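3-deoxy-manno-octulosonate cytidylyltransferase (Escherichia coli, PDB 1H7H) catalyses the transfer of CMP from CTP to the eight-carbon sugar KDO, releasing diphosphate and so activating KDO, probably for incorporation into lipopolysaccharide. Local coordinates at residues A3-P8 with A41-V46; I93-D98 with V173-Y178. All coordinates share one frame; numbering follows the deposited sequence.

Contact 1 of 2, residues A3-P8 with A41-V46. With CDP (cytidine-5'-diphosphate), chain C.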
loop_
_atom_site.group_PDB
_atom_site.type_symbol
_atom_site.label_atom_id
_atom_site.label_comp_id
_atom_site.label_asym_id
_atom_site.label_seq_id
_atom_site.Cartn_x
_atom_site.Cartn_y
_atom_site.Cartn_z
ATOM N N ALA A 3 -1.338 29.915 -2.916
ATOM C CA ALA A 3 -1.703 28.892 -1.956
ATOM C C ALA A 3 -2.487 29.501 -0.817
ATOM O O ALA A 3 -2.149 30.576 -0.330
ATOM C CB ALA A 3 -0.452 28.223 -1.414
ATOM N N VAL A 4 -3.547 28.817 -0.398
ATOM C CA VAL A 4 -4.355 29.284 0.722
ATOM C C VAL A 4 -4.542 28.152 1.732
ATOM O O VAL A 4 -4.453 26.977 1.383
ATOM C CB VAL A 4 -5.753 29.806 0.278
ATOM C CG1 VAL A 4 -5.609 30.870 -0.806
ATOM C CG2 VAL A 4 -6.632 28.666 -0.190
ATOM N N ILE A 5 -4.765 28.516 2.990
ATOM C CA ILE A 5 -4.986 27.531 4.036
ATOM C C ILE A 5 -6.447 27.584 4.451
ATOM O O ILE A 5 -7.003 28.665 4.648
ATOM C CB ILE A 5 -4.091 27.783 5.274
ATOM C CG1 ILE A 5 -2.633 27.478 4.942
ATOM C CG2 ILE A 5 -4.551 26.934 6.453
ATOM C CD1 ILE A 5 -1.679 27.779 6.067
ATOM N N VAL A 6 -7.076 26.412 4.506
ATOM C CA VAL A 6 -8.471 26.281 4.906
ATOM C C VAL A 6 -8.489 25.416 6.164
ATOM O O VAL A 6 -7.880 24.345 6.202
ATOM C CB VAL A 6 -9.329 25.609 3.802
ATOM C CG1 VAL A 6 -10.768 25.488 4.249
ATOM C CG2 VAL A 6 -9.250 26.403 2.507
ATOM N N ILE A 7 -9.160 25.907 7.198
ATOM C CA ILE A 7 -9.262 25.208 8.472
ATOM C C ILE A 7 -10.708 24.821 8.731
ATOM O O ILE A 7 -11.515 25.665 9.122
ATOM C CB ILE A 7 -8.799 26.110 9.638
ATOM C CG1 ILE A 7 -7.350 26.546 9.425
ATOM C CG2 ILE A 7 -8.961 25.389 10.980
ATOM C CD1 ILE A 7 -6.961 27.727 10.253
ATOM N N PRO A 8 -11.078 23.560 8.447
ATOM C CA PRO A 8 -12.454 23.100 8.674
ATOM C C PRO A 8 -12.696 23.053 10.185
ATOM O O PRO A 8 -11.911 22.449 10.922
ATOM C CB PRO A 8 -12.459 21.685 8.079
ATOM C CG PRO A 8 -11.337 21.697 7.084
ATOM C CD PRO A 8 -10.277 22.523 7.766
ATOM N N ALA A 41 4.851 30.992 5.785
ATOM C CA ALA A 41 5.318 31.775 4.648
ATOM C C ALA A 41 4.782 31.224 3.331
ATOM O O ALA A 41 4.561 30.017 3.198
ATOM C CB ALA A 41 6.838 31.792 4.622
ATOM N N GLY A 42 4.557 32.115 2.368
ATOM C CA GLY A 42 4.076 31.704 1.059
ATOM C C GLY A 42 2.582 31.484 0.908
ATOM O O GLY A 42 2.123 31.057 -0.159
ATOM N N VAL A 43 1.828 31.751 1.971
ATOM C CA VAL A 43 0.376 31.595 1.946
ATOM C C VAL A 43 -0.287 32.963 1.801
ATOM O O VAL A 43 0.046 33.901 2.527
ATOM C CB VAL A 43 -0.138 30.894 3.225
ATOM C CG1 VAL A 43 -1.663 30.927 3.285
ATOM C CG2 VAL A 43 0.357 29.457 3.258
ATOM N N ALA A 44 -1.227 33.058 0.862
ATOM C CA ALA A 44 -1.949 34.296 0.581
ATOM C C ALA A 44 -3.070 34.593 1.559
ATOM O O ALA A 44 -3.187 35.714 2.052
ATOM C CB ALA A 44 -2.508 34.262 -0.831
ATOM N N GLU A 45 -3.915 33.598 1.817
ATOM C CA GLU A 45 -5.044 33.776 2.723
ATOM C C GLU A 45 -5.263 32.557 3.600
ATOM O O GLU A 45 -4.923 31.439 3.225
ATOM C CB GLU A 45 -6.338 34.003 1.934
ATOM C CG GLU A 45 -6.302 35.086 0.877
ATOM C CD GLU A 45 -7.480 34.997 -0.077
ATOM O OE1 GLU A 45 -8.627 34.856 0.394
ATOM O OE2 GLU A 45 -7.259 35.059 -1.306
ATOM N N VAL A 46 -5.880 32.788 4.752
ATOM C CA VAL A 46 -6.212 31.734 5.694
ATOM C C VAL A 46 -7.704 31.867 5.962
ATOM O O VAL A 46 -8.184 32.942 6.327
ATOM C CB VAL A 46 -5.452 31.875 7.032
ATOM C CG1 VAL A 46 -5.887 30.781 7.998
ATOM C CG2 VAL A 46 -3.950 31.808 6.801
HETATM O O3B CDP C . -15.625 15.418 13.376
HETATM P PB CDP C . -14.286 15.353 14.265
HETATM O O1B CDP C . -13.635 16.705 14.292
HETATM O O2B CDP C . -14.656 14.969 15.665
HETATM O O3A CDP C . -13.294 14.227 13.657
HETATM P PA CDP C . -11.849 14.750 13.156
HETATM O O1A CDP C . -11.042 13.601 12.638
HETATM O O2A CDP C . -11.095 15.409 14.273
HETATM O "O5'" CDP C . -12.059 15.844 11.994
HETATM C "C5'" CDP C . -10.963 16.375 11.234
HETATM C "C4'" CDP C . -11.181 17.888 10.873
HETATM O "O4'" CDP C . -12.159 18.056 9.810
HETATM C "C3'" CDP C . -11.709 18.738 12.053
HETATM O "O3'" CDP C . -11.199 20.085 11.924
HETATM C "C2'" CDP C . -13.229 18.665 11.843
HETATM O "O2'" CDP C . -13.980 19.709 12.493
HETATM C "C1'" CDP C . -13.395 18.692 10.298
HETATM N N1 CDP C . -14.657 18.049 9.863
HETATM C C2 CDP C . -15.571 18.759 9.126
HETATM O O2 CDP C . -15.406 19.928 8.792
HETATM N N3 CDP C . -16.812 18.139 8.699
HETATM C C4 CDP C . -17.103 16.921 8.985
HETATM N N4 CDP C . -18.229 16.364 8.597
HETATM C C5 CDP C . -16.095 16.163 9.785
HETATM C C6 CDP C . -14.939 16.745 10.183
HETATM O O HOH W 1 0.236 31.845 -1.960
#

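Contact 2 of 2, residues I93-D98 with V173-Y178. With CDP (cytidine-5'-diphosphate), chain C.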
loop_
_atom_site.group_PDB
_atom_site.type_symbol
_atom_site.label_atom_id
_atom_site.label_comp_id
_atom_site.label_asym_id
_atom_site.label_seq_id
_atom_site.Cartn_x
_atom_site.Cartn_y
_atom_site.Cartn_z
ATOM N N ILE A 93 -4.421 23.992 1.288
ATOM C CA ILE A 93 -3.879 23.232 2.403
ATOM C C ILE A 93 -4.985 23.050 3.431
ATOM O O ILE A 93 -5.651 24.013 3.825
ATOM C CB ILE A 93 -2.653 23.931 3.035
ATOM C CG1 ILE A 93 -1.518 23.989 2.016
ATOM C CG2 ILE A 93 -2.187 23.174 4.276
ATOM C CD1 ILE A 93 -0.320 24.769 2.482
ATOM N N ASN A 94 -5.211 21.800 3.818
ATOM C CA ASN A 94 -6.239 21.472 4.790
ATOM C C ASN A 94 -5.624 21.254 6.166
ATOM O O ASN A 94 -4.855 20.316 6.366
ATOM C CB ASN A 94 -6.980 20.213 4.352
ATOM C CG ASN A 94 -8.369 20.131 4.934
ATOM O OD1 ASN A 94 -9.110 21.113 4.931
ATOM N ND2 ASN A 94 -8.738 18.960 5.428
ATOM N N LEU A 95 -5.936 22.143 7.101
ATOM C CA LEU A 95 -5.435 22.047 8.466
ATOM C C LEU A 95 -6.562 21.660 9.402
ATOM O O LEU A 95 -7.687 22.130 9.252
ATOM C CB LEU A 95 -4.883 23.385 8.940
ATOM C CG LEU A 95 -3.489 23.820 8.527
ATOM C CD1 LEU A 95 -3.130 25.058 9.348
ATOM C CD2 LEU A 95 -2.507 22.701 8.814
ATOM N N GLN A 96 -6.244 20.838 10.393
ATOM C CA GLN A 96 -7.227 20.398 11.373
ATOM C C GLN A 96 -7.524 21.505 12.372
ATOM O O GLN A 96 -6.610 22.141 12.899
ATOM C CB GLN A 96 -6.706 19.163 12.103
ATOM C CG GLN A 96 -6.331 18.023 11.171
ATOM C CD GLN A 96 -7.532 17.467 10.430
ATOM O OE1 GLN A 96 -8.121 16.477 10.859
ATOM N NE2 GLN A 96 -7.915 18.111 9.324
ATOM N N GLY A 97 -8.804 21.730 12.637
ATOM C CA GLY A 97 -9.178 22.768 13.575
ATOM C C GLY A 97 -8.933 22.410 15.028
ATOM O O GLY A 97 -8.993 23.280 15.906
ATOM N N ASP A 98 -8.650 21.134 15.287
ATOM C CA ASP A 98 -8.420 20.649 16.650
ATOM C C ASP A 98 -6.971 20.320 17.028
ATOM O O ASP A 98 -6.722 19.667 18.045
ATOM C CB ASP A 98 -9.330 19.450 16.956
ATOM C CG ASP A 98 -9.058 18.241 16.048
ATOM O OD1 ASP A 98 -8.148 18.293 15.182
ATOM O OD2 ASP A 98 -9.766 17.223 16.220
ATOM N N VAL A 173 0.177 11.989 9.593
ATOM C CA VAL A 173 -0.277 13.247 10.209
ATOM C C VAL A 173 -1.288 13.873 9.239
ATOM O O VAL A 173 -0.924 14.321 8.145
ATOM C CB VAL A 173 0.901 14.230 10.482
ATOM C CG1 VAL A 173 0.370 15.555 11.032
ATOM C CG2 VAL A 173 1.885 13.614 11.485
ATOM N N GLY A 174 -2.547 13.911 9.672
ATOM C CA GLY A 174 -3.655 14.405 8.864
ATOM C C GLY A 174 -3.714 15.802 8.279
ATOM O O GLY A 174 -4.770 16.432 8.306
ATOM N N ILE A 175 -2.604 16.276 7.727
ATOM C CA ILE A 175 -2.540 17.595 7.096
ATOM C C ILE A 175 -2.319 17.315 5.619
ATOM O O ILE A 175 -1.411 16.560 5.270
ATOM C CB ILE A 175 -1.350 18.420 7.623
ATOM C CG1 ILE A 175 -1.542 18.713 9.107
ATOM C CG2 ILE A 175 -1.211 19.717 6.841
ATOM C CD1 ILE A 175 -0.356 19.386 9.730
ATOM N N TYR A 176 -3.122 17.944 4.759
ATOM C CA TYR A 176 -3.026 17.724 3.313
ATOM C C TYR A 176 -2.881 18.983 2.467
ATOM O O TYR A 176 -3.351 20.055 2.836
ATOM C CB TYR A 176 -4.275 17.003 2.800
ATOM C CG TYR A 176 -4.589 15.664 3.431
ATOM C CD1 TYR A 176 -5.350 15.580 4.597
ATOM C CD2 TYR A 176 -4.183 14.477 2.819
ATOM C CE1 TYR A 176 -5.704 14.346 5.138
ATOM C CE2 TYR A 176 -4.532 13.236 3.352
ATOM C CZ TYR A 176 -5.292 13.179 4.505
ATOM O OH TYR A 176 -5.649 11.958 5.024
ATOM N N ALA A 177 -2.261 18.818 1.303
ATOM C CA ALA A 177 -2.086 19.894 0.333
ATOM C C ALA A 177 -2.637 19.321 -0.966
ATOM O O ALA A 177 -2.201 18.261 -1.413
ATOM C CB ALA A 177 -0.623 20.257 0.173
ATOM N N TYR A 178 -3.642 19.981 -1.532
ATOM C CA TYR A 178 -4.253 19.514 -2.771
ATOM C C TYR A 178 -4.096 20.516 -3.902
ATOM O O TYR A 178 -4.246 21.720 -3.699
ATOM C CB TYR A 178 -5.759 19.299 -2.593
ATOM C CG TYR A 178 -6.195 18.365 -1.492
ATOM C CD1 TYR A 178 -6.425 17.011 -1.748
ATOM C CD2 TYR A 178 -6.472 18.849 -0.216
ATOM C CE1 TYR A 178 -6.931 16.166 -0.761
ATOM C CE2 TYR A 178 -6.978 18.016 0.777
ATOM C CZ TYR A 178 -7.209 16.678 0.496
ATOM O OH TYR A 178 -7.751 15.869 1.469
HETATM O O3B CDP C . -15.625 15.418 13.376
HETATM P PB CDP C . -14.286 15.353 14.265
HETATM O O1B CDP C . -13.635 16.705 14.292
HETATM O O2B CDP C . -14.656 14.969 15.665
HETATM O O3A CDP C . -13.294 14.227 13.657
HETATM P PA CDP C . -11.849 14.750 13.156
HETATM O O1A CDP C . -11.042 13.601 12.638
HETATM O O2A CDP C . -11.095 15.409 14.273
HETATM O "O5'" CDP C . -12.059 15.844 11.994
HETATM C "C5'" CDP C . -10.963 16.375 11.234
HETATM C "C4'" CDP C . -11.181 17.888 10.873
HETATM O "O4'" CDP C . -12.159 18.056 9.810
HETATM C "C3'" CDP C . -11.709 18.738 12.053
HETATM O "O3'" CDP C . -11.199 20.085 11.924
HETATM C "C2'" CDP C . -13.229 18.665 11.843
HETATM O "O2'" CDP C . -13.980 19.709 12.493
HETATM C "C1'" CDP C . -13.395 18.692 10.298
HETATM N N1 CDP C . -14.657 18.049 9.863
HETATM C C2 CDP C . -15.571 18.759 9.126
HETATM O O2 CDP C . -15.406 19.928 8.792
HETATM N N3 CDP C . -16.812 18.139 8.699
HETATM C C4 CDP C . -17.103 16.921 8.985
HETATM N N4 CDP C . -18.229 16.364 8.597
HETATM C C5 CDP C . -16.095 16.163 9.785
HETATM C C6 CDP C . -14.939 16.745 10.183
#

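Contact 1 of 2, residues A3-P8 with A41-V46
The flat groups that meet between Ala-3, Ile-5, Ala-44 and Glu-45 are peptide units, joined by two backbone bonds. Ala-44 N donates to Ala-3 O at 2.9 Å, and Ile-5 N gives an equally short bond to Glu-45 O. Val-43 CG1 stands to one side of the plane of the peptide after Ala-3, past its oxygen edge rather than over the middle of the face, 3.7 Å from Ala-3 O. Further along, the CA of Val-46 adds a separate C-H...O contact of 3.3 Å to Ile-5 O.

Most of the hydrophobic contact lies on the side of the sheet that carries Ile-5 and Val-46. Ile-5 sends an extended arm, CG1 anti to its carbonyl carbon (chi1 -70°), across Val-43 at about a right angle, and its CD1 ends 3.9 Å from Val-43 CG2. Ile-7 meets Val-46 at a slant, CD1 to CG1 at 3.9 Å, and helix 29-38 packs over this pair through Val-33 and Tyr-34. Val-4 and Glu-45 share the other face; there the Glu-45 carboxylate makes a salt bridge to Lys-2 through OE2 and takes a hydrogen bond from Trp-47 NE1 at OE1.

At the edge of the contact a water accepts from Ala-3 N and donates to Gly-42 O, both at 2.7 Å, tying the turn before strand 45-50 to the start of strand 3-8. Parallel neighbours linked through helix 29-38 make a beta-alpha-beta crossover, the opening unit of this Rossmann-like GT-A nucleotidyltransferase fold, and the far end of its first strand holds CDP by Pro-8 O.

Contact 2 of 2, residues I93-D98 with V173-Y178
Gln-96 leans over the carbonyl of Gly-174 and carries the contact on to the ribose of CDP. From CB, the chain heads for the opposing strand: CG comes to 3.6 Å from Gly-174 O. It then bends sharply (chi2 -65°), which leaves CD still beside that oxygen but now also 3.7 Å from CDP C5'. In the terminal amide, NE2 lies between Gly-174 O (3.7 Å) and CDP C4' (3.6 Å); the placing of OE1 against the same sugar is too tight in the model to be relied on. With an alanine here, the Gly-174 carbonyl and the C4' and C5' atoms of CDP would probably lose the amide arm that lies between them, leaving a gap beside the nucleotide.

Behind Gln-96 the two strands run antiparallel. Asn-94 and Tyr-176 form a hydrogen-bonded pair, with a short bond from Asn-94 N to Tyr-176 O (2.7 Å) and a weak return bond from Tyr-176 N to Asn-94 O (3.3 Å). On their face of the sheet, Asn-94 CB also lies at the edge of the Tyr-178 ring, near its plane. On the other, Leu-95 and Ile-175 lie side by side, CD2 to CG2 at 3.8 Å, and helix 104-116 closes over Ile-175 and Ala-177.

Past the strand, Gly-97 N donates to CDP O3' at 3.0 Å, while Asp-98 OD2 makes a salt bridge with Lys-19. The chemistry is thus divided: backbone bonds and aliphatic carbon fix the strand, and the loop that follows offers a backbone N-H to the sugar hydroxyl.

How the contacts relate
Contacts 1 and 2 belong to one mixed sheet, their centres about 11 Å apart, and strand 3-8 is the direct neighbour of strand 91-94. Val-6 N lies 2.9 Å from Ile-93 O and Val-4 O 3.0 Å from Ile-93 N, probable hydrogen bonds that splice the two contacts together. Ile-5 of contact 1 also packs on Ile-93 and Leu-95 of contact 2, continuing the hydrophobic layer from one to the other. Both first segments run out towards the nucleotide, where they share one hydroxyl: CDP O3' donates to Pro-8 O at 2.7 Å and accepts from Gly-97 N. Arg-10 N is hydrogen-bonded to CDP as well.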